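Local coordinates for protein endo-polygalacturonase (Pectobacterium carotovorum subsp. carotovorum, PDB 1BHE) that hydrolyses internal alpha-1,4 linkages of polygalacturonic acid, contributing to maceration and soft rot of plant tissue, at residues V71-K80 with T118-D129. Sequence-based numbering, arbitrary orientation.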
ATOM      1  N   VAL A  71     -16.327  15.875  -2.810  1.00  8.43           N
ATOM      2  CA  VAL A  71     -16.285  15.480  -4.212  1.00  7.88           C
ATOM      3  C   VAL A  71     -15.620  14.102  -4.283  1.00  7.64           C
ATOM      4  O   VAL A  71     -14.750  13.801  -3.462  1.00  6.97           O
ATOM      5  CB  VAL A  71     -15.525  16.498  -5.077  1.00  7.71           C
ATOM      6  CG1 VAL A  71     -15.258  16.012  -6.494  1.00  7.62           C
ATOM      7  CG2 VAL A  71     -16.306  17.812  -5.147  1.00  8.10           C
ATOM      8  N   THR A  72     -16.062  13.300  -5.239  1.00  6.81           N
ATOM      9  CA  THR A  72     -15.509  11.965  -5.417  1.00  7.28           C
ATOM     10  C   THR A  72     -15.021  11.776  -6.850  1.00  7.10           C
ATOM     11  O   THR A  72     -15.740  12.109  -7.796  1.00  7.56           O
ATOM     12  CB  THR A  72     -16.574  10.892  -5.108  1.00  7.70           C
ATOM     13  OG1 THR A  72     -17.066  11.076  -3.768  1.00  8.14           O
ATOM     14  CG2 THR A  72     -16.005   9.488  -5.223  1.00  7.59           C
ATOM     15  N   LEU A  73     -13.808  11.265  -7.008  1.00  6.56           N
ATOM     16  CA  LEU A  73     -13.308  10.860  -8.330  1.00  5.85           C
ATOM     17  C   LEU A  73     -13.516   9.341  -8.314  1.00  5.47           C
ATOM     18  O   LEU A  73     -12.857   8.645  -7.534  1.00  4.54           O
ATOM     19  CB  LEU A  73     -11.858  11.260  -8.519  1.00  6.76           C
ATOM     20  CG  LEU A  73     -11.122  10.696  -9.739  1.00  7.00           C
ATOM     21  CD1 LEU A  73     -11.764  11.173 -11.035  1.00  7.07           C
ATOM     22  CD2 LEU A  73      -9.651  11.089  -9.718  1.00  6.76           C
ATOM     23  N   ARG A  74     -14.459   8.853  -9.095  1.00  6.27           N
ATOM     24  CA  ARG A  74     -14.830   7.444  -9.098  1.00  7.35           C
ATOM     25  C   ARG A  74     -14.474   6.681 -10.359  1.00  7.43           C
ATOM     26  O   ARG A  74     -14.781   7.107 -11.474  1.00  6.81           O
ATOM     27  CB  ARG A  74     -16.353   7.380  -8.872  1.00  9.03           C
ATOM     28  CG  ARG A  74     -16.948   5.992  -8.685  1.00  9.84           C
ATOM     29  CD  ARG A  74     -18.457   6.090  -8.431  1.00 11.33           C
ATOM     30  NE  ARG A  74     -18.711   6.622  -7.096  1.00 12.44           N
ATOM     31  CZ  ARG A  74     -19.812   7.261  -6.709  1.00 13.52           C
ATOM     32  NH1 ARG A  74     -20.819   7.475  -7.539  1.00 14.03           N
ATOM     33  NH2 ARG A  74     -19.895   7.703  -5.463  1.00 14.75           N
ATOM     34  N   ALA A  75     -13.834   5.527 -10.165  1.00  7.49           N
ATOM     35  CA  ALA A  75     -13.431   4.671 -11.277  1.00  8.39           C
ATOM     36  C   ALA A  75     -14.640   3.970 -11.888  1.00  8.69           C
ATOM     37  O   ALA A  75     -15.429   3.350 -11.162  1.00  8.85           O
ATOM     38  CB  ALA A  75     -12.395   3.653 -10.806  1.00  8.18           C
ATOM     39  N   VAL A  76     -14.795   4.074 -13.206  1.00  9.24           N
ATOM     40  CA  VAL A  76     -15.945   3.437 -13.849  1.00 10.05           C
ATOM     41  C   VAL A  76     -15.918   1.939 -13.605  1.00 10.04           C
ATOM     42  O   VAL A  76     -14.856   1.308 -13.568  1.00  9.40           O
ATOM     43  CB  VAL A  76     -16.039   3.746 -15.351  1.00 11.13           C
ATOM     44  CG1 VAL A  76     -16.261   5.241 -15.553  1.00 11.89           C
ATOM     45  CG2 VAL A  76     -14.799   3.297 -16.111  1.00 11.15           C
ATOM     46  N   ASN A  77     -17.094   1.357 -13.405  1.00 11.16           N
ATOM     47  CA  ASN A  77     -17.245  -0.073 -13.167  1.00 12.11           C
ATOM     48  C   ASN A  77     -17.363  -0.804 -14.505  1.00 12.73           C
ATOM     49  O   ASN A  77     -18.385  -1.385 -14.862  1.00 12.52           O
ATOM     50  CB  ASN A  77     -18.448  -0.358 -12.269  1.00 12.83           C
ATOM     51  CG  ASN A  77     -19.777   0.121 -12.802  1.00 13.59           C
ATOM     52  OD1 ASN A  77     -19.869   1.165 -13.449  1.00 14.58           O
ATOM     53  ND2 ASN A  77     -20.844  -0.636 -12.558  1.00 13.15           N
ATOM     54  N   ASN A  78     -16.276  -0.794 -15.266  1.00 13.26           N
ATOM     55  CA  ASN A  78     -16.198  -1.383 -16.590  1.00 14.20           C
ATOM     56  C   ASN A  78     -14.806  -1.956 -16.818  1.00 13.87           C
ATOM     57  O   ASN A  78     -13.820  -1.224 -16.756  1.00 13.71           O
ATOM     58  CB  ASN A  78     -16.511  -0.313 -17.652  1.00 14.83           C
ATOM     59  CG  ASN A  78     -16.680  -0.960 -19.017  1.00 15.94           C
ATOM     60  OD1 ASN A  78     -15.692  -1.261 -19.682  1.00 16.56           O
ATOM     61  ND2 ASN A  78     -17.923  -1.239 -19.391  1.00 16.61           N
ATOM     62  N   ALA A  79     -14.716  -3.251 -17.091  1.00 14.03           N
ATOM     63  CA  ALA A  79     -13.423  -3.904 -17.254  1.00 14.02           C
ATOM     64  C   ALA A  79     -12.701  -3.503 -18.526  1.00 14.13           C
ATOM     65  O   ALA A  79     -11.495  -3.245 -18.499  1.00 13.48           O
ATOM     66  CB  ALA A  79     -13.601  -5.413 -17.166  1.00 14.64           C
ATOM     67  N   LYS A  80     -13.417  -3.373 -19.641  1.00 14.71           N
ATOM     68  CA  LYS A  80     -12.814  -2.951 -20.900  1.00 14.70           C
ATOM     69  C   LYS A  80     -12.205  -1.559 -20.816  1.00 14.20           C
ATOM     70  O   LYS A  80     -11.173  -1.291 -21.439  1.00 13.48           O
ATOM     71  CB  LYS A  80     -13.825  -3.014 -22.051  1.00 16.17           C
ATOM     72  CG  LYS A  80     -13.232  -2.633 -23.397  1.00 17.96           C
ATOM     73  CD  LYS A  80     -14.227  -2.814 -24.536  1.00 19.74           C
ATOM     74  CE  LYS A  80     -13.554  -2.501 -25.869  1.00 20.58           C
ATOM     75  NZ  LYS A  80     -14.457  -1.697 -26.743  1.00 22.24           N
ATOM     76  N   THR A 118     -12.439  12.372  -2.143  1.00  7.81           N
ATOM     77  CA  THR A 118     -12.285  10.933  -2.184  1.00  8.06           C
ATOM     78  C   THR A 118     -12.024  10.367  -3.572  1.00  7.84           C
ATOM     79  O   THR A 118     -12.536  10.855  -4.575  1.00  7.70           O
ATOM     80  CB  THR A 118     -13.630  10.322  -1.687  1.00  8.08           C
ATOM     81  OG1 THR A 118     -13.867  10.775  -0.345  1.00  7.37           O
ATOM     82  CG2 THR A 118     -13.626   8.807  -1.707  1.00  8.50           C
ATOM     83  N   ILE A 119     -11.238   9.296  -3.609  1.00  7.16           N
ATOM     84  CA  ILE A 119     -11.007   8.510  -4.814  1.00  6.86           C
ATOM     85  C   ILE A 119     -11.650   7.144  -4.509  1.00  6.80           C
ATOM     86  O   ILE A 119     -11.278   6.499  -3.526  1.00  6.30           O
ATOM     87  CB  ILE A 119      -9.534   8.338  -5.187  1.00  7.20           C
ATOM     88  CG1 ILE A 119      -8.914   9.713  -5.462  1.00  6.79           C
ATOM     89  CG2 ILE A 119      -9.400   7.424  -6.405  1.00  7.39           C
ATOM     90  CD1 ILE A 119      -7.417   9.716  -5.692  1.00  6.58           C
ATOM     91  N   ASP A 120     -12.664   6.779  -5.276  1.00  6.38           N
ATOM     92  CA  ASP A 120     -13.413   5.548  -5.064  1.00  7.20           C
ATOM     93  C   ASP A 120     -13.215   4.568  -6.217  1.00  6.64           C
ATOM     94  O   ASP A 120     -13.564   4.867  -7.360  1.00  5.28           O
ATOM     95  CB  ASP A 120     -14.898   5.899  -4.928  1.00  7.80           C
ATOM     96  CG  ASP A 120     -15.849   4.734  -4.799  1.00  8.53           C
ATOM     97  OD1 ASP A 120     -15.435   3.575  -4.617  1.00  7.08           O
ATOM     98  OD2 ASP A 120     -17.075   4.997  -4.882  1.00  8.96           O
ATOM     99  N   GLY A 121     -12.686   3.388  -5.895  1.00  6.84           N
ATOM    100  CA  GLY A 121     -12.417   2.381  -6.909  1.00  7.25           C
ATOM    101  C   GLY A 121     -13.603   1.518  -7.298  1.00  7.07           C
ATOM    102  O   GLY A 121     -13.520   0.747  -8.263  1.00  7.56           O
ATOM    103  N   GLN A 122     -14.694   1.546  -6.543  1.00  7.57           N
ATOM    104  CA  GLN A 122     -15.853   0.702  -6.818  1.00  8.43           C
ATOM    105  C   GLN A 122     -15.455  -0.767  -6.913  1.00  9.16           C
ATOM    106  O   GLN A 122     -15.912  -1.497  -7.798  1.00  8.94           O
ATOM    107  CB  GLN A 122     -16.536   1.114  -8.125  1.00  9.43           C
ATOM    108  CG  GLN A 122     -17.063   2.532  -8.190  1.00  9.91           C
ATOM    109  CD  GLN A 122     -18.291   2.646  -9.074  1.00 10.23           C
ATOM    110  OE1 GLN A 122     -19.411   2.501  -8.583  1.00 10.03           O
ATOM    111  NE2 GLN A 122     -18.101   2.867 -10.370  1.00  9.79           N
ATOM    112  N   GLY A 123     -14.620  -1.235  -5.986  1.00  9.28           N
ATOM    113  CA  GLY A 123     -14.152  -2.613  -5.978  1.00 10.23           C
ATOM    114  C   GLY A 123     -15.300  -3.610  -5.874  1.00 11.37           C
ATOM    115  O   GLY A 123     -15.223  -4.696  -6.443  1.00 10.43           O
ATOM    116  N   GLY A 124     -16.300  -3.309  -5.049  1.00 11.76           N
ATOM    117  CA  GLY A 124     -17.411  -4.199  -4.808  1.00 12.31           C
ATOM    118  C   GLY A 124     -18.647  -3.988  -5.654  1.00 13.39           C
ATOM    119  O   GLY A 124     -19.671  -4.607  -5.359  1.00 12.70           O
ATOM    120  N   VAL A 125     -18.580  -3.206  -6.723  1.00 13.61           N
ATOM    121  CA  VAL A 125     -19.726  -2.968  -7.592  1.00 13.84           C
ATOM    122  C   VAL A 125     -19.730  -3.888  -8.803  1.00 13.89           C
ATOM    123  O   VAL A 125     -18.713  -4.041  -9.485  1.00 13.04           O
ATOM    124  CB  VAL A 125     -19.722  -1.503  -8.080  1.00 14.04           C
ATOM    125  CG1 VAL A 125     -20.923  -1.207  -8.970  1.00 14.69           C
ATOM    126  CG2 VAL A 125     -19.705  -0.563  -6.881  1.00 14.24           C
ATOM    127  N   LYS A 126     -20.875  -4.510  -9.091  1.00 14.37           N
ATOM    128  CA  LYS A 126     -20.965  -5.355 -10.281  1.00 14.30           C
ATOM    129  C   LYS A 126     -20.503  -4.558 -11.499  1.00 14.18           C
ATOM    130  O   LYS A 126     -20.952  -3.432 -11.711  1.00 14.37           O
ATOM    131  CB  LYS A 126     -22.389  -5.869 -10.516  1.00 15.13           C
ATOM    132  CG  LYS A 126     -22.533  -6.688 -11.794  1.00 14.94           C
ATOM    133  CD  LYS A 126     -23.987  -7.039 -12.068  1.00 15.48           C
ATOM    134  CE  LYS A 126     -24.118  -7.824 -13.363  1.00 15.58           C
ATOM    135  NZ  LYS A 126     -23.550  -7.069 -14.522  1.00 14.98           N
ATOM    136  N   LEU A 127     -19.607  -5.137 -12.284  1.00 14.61           N
ATOM    137  CA  LEU A 127     -19.139  -4.458 -13.494  1.00 15.47           C
ATOM    138  C   LEU A 127     -20.255  -4.418 -14.530  1.00 16.23           C
ATOM    139  O   LEU A 127     -21.128  -5.291 -14.543  1.00 16.23           O
ATOM    140  CB  LEU A 127     -17.908  -5.191 -14.033  1.00 15.15           C
ATOM    141  CG  LEU A 127     -16.742  -5.335 -13.043  1.00 15.20           C
ATOM    142  CD1 LEU A 127     -15.657  -6.240 -13.605  1.00 14.88           C
ATOM    143  CD2 LEU A 127     -16.184  -3.960 -12.697  1.00 15.00           C
ATOM    144  N   GLN A 128     -20.238  -3.434 -15.422  1.00 16.99           N
ATOM    145  CA  GLN A 128     -21.223  -3.311 -16.491  1.00 18.36           C
ATOM    146  C   GLN A 128     -21.023  -4.416 -17.534  1.00 18.89           C
ATOM    147  O   GLN A 128     -21.884  -4.904 -18.247  1.00 18.33           O
ATOM    148  CB  GLN A 128     -21.072  -1.967 -17.208  1.00 19.16           C
ATOM    149  CG  GLN A 128     -21.232  -0.739 -16.326  1.00 20.61           C
ATOM    150  CD  GLN A 128     -20.819   0.546 -17.019  1.00 21.51           C
ATOM    151  OE1 GLN A 128     -20.235   0.536 -18.106  1.00 22.09           O
ATOM    152  NE2 GLN A 128     -21.118   1.681 -16.399  1.00 22.02           N
ATOM    153  N   ASP A 129     -19.777  -4.793 -17.659  1.00 19.20           N
ATOM    154  CA  ASP A 129     -19.095  -5.703 -18.507  1.00 20.01           C
ATOM    155  C   ASP A 129     -19.051  -7.171 -18.135  1.00 19.23           C
ATOM    156  O   ASP A 129     -18.679  -8.017 -18.960  1.00 18.95           O
ATOM    157  CB  ASP A 129     -17.606  -5.212 -18.405  1.00 21.94           C
ATOM    158  CG  ASP A 129     -17.078  -4.935 -19.796  1.00 23.31           C
ATOM    159  OD1 ASP A 129     -17.879  -5.100 -20.748  1.00 25.09           O
ATOM    160  OD2 ASP A 129     -15.893  -4.585 -19.915  1.00 23.18           O
TER
HETATM  161  O   HOH W   1     -15.541  13.027  -0.938  1.00  9.48           O
HETATM  162  O   HOH W   2     -18.384   6.839  -3.340  1.00 29.23           O
HETATM  163  O   HOH W   3     -14.267   0.269 -10.931  1.00  9.66           O
HETATM  164  O   HOH W   4     -20.283   3.847 -12.423  1.00 33.19           O
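Gln122 lays its CG and CD across the aliphatic part of Arg74 at about a right angle, CG to CG 3.5 Å, and its NE2 donates to Ala75 O (2.8 Å) almost straight, the acceptor lying in the amide plane. The Arg74 chain, bent at chi3 (-72°), brings NE alongside Asp120, where it meets OD2 from above the carboxylate plane at 3.2 Å in a salt bridge; a water joins Arg74 NH2 to the same oxygen. Asp120 OD1 accepts Gln122 N, two residues on, from above the carboxylate plane, in an Asx turn where the strand ends. Strands 72-75 and 118-120 pair in parallel, Leu73 N bonding to Thr118 O and Leu73 O receiving Asp120 N. After the type I turn from Gln122 to Val125 the chains meet again: Asn77 O takes Gln128 N, while Asn77 ND2 reaches Lys126 O (2.9 Å) in the carbonyl plane. Asp129 OD2 then accepts Lys80 N, nearly along its C-O axis. Strands 72-75 and 118-120 belong to adjacent turns of the right-handed parallel beta-helix of family 28: strand 51-58 flanks 72-75, strand 167-170 continues the stack beyond 118-120, and Leu73 and Ile119 face the interior towards Leu65 and Ile67 of strand 64-67.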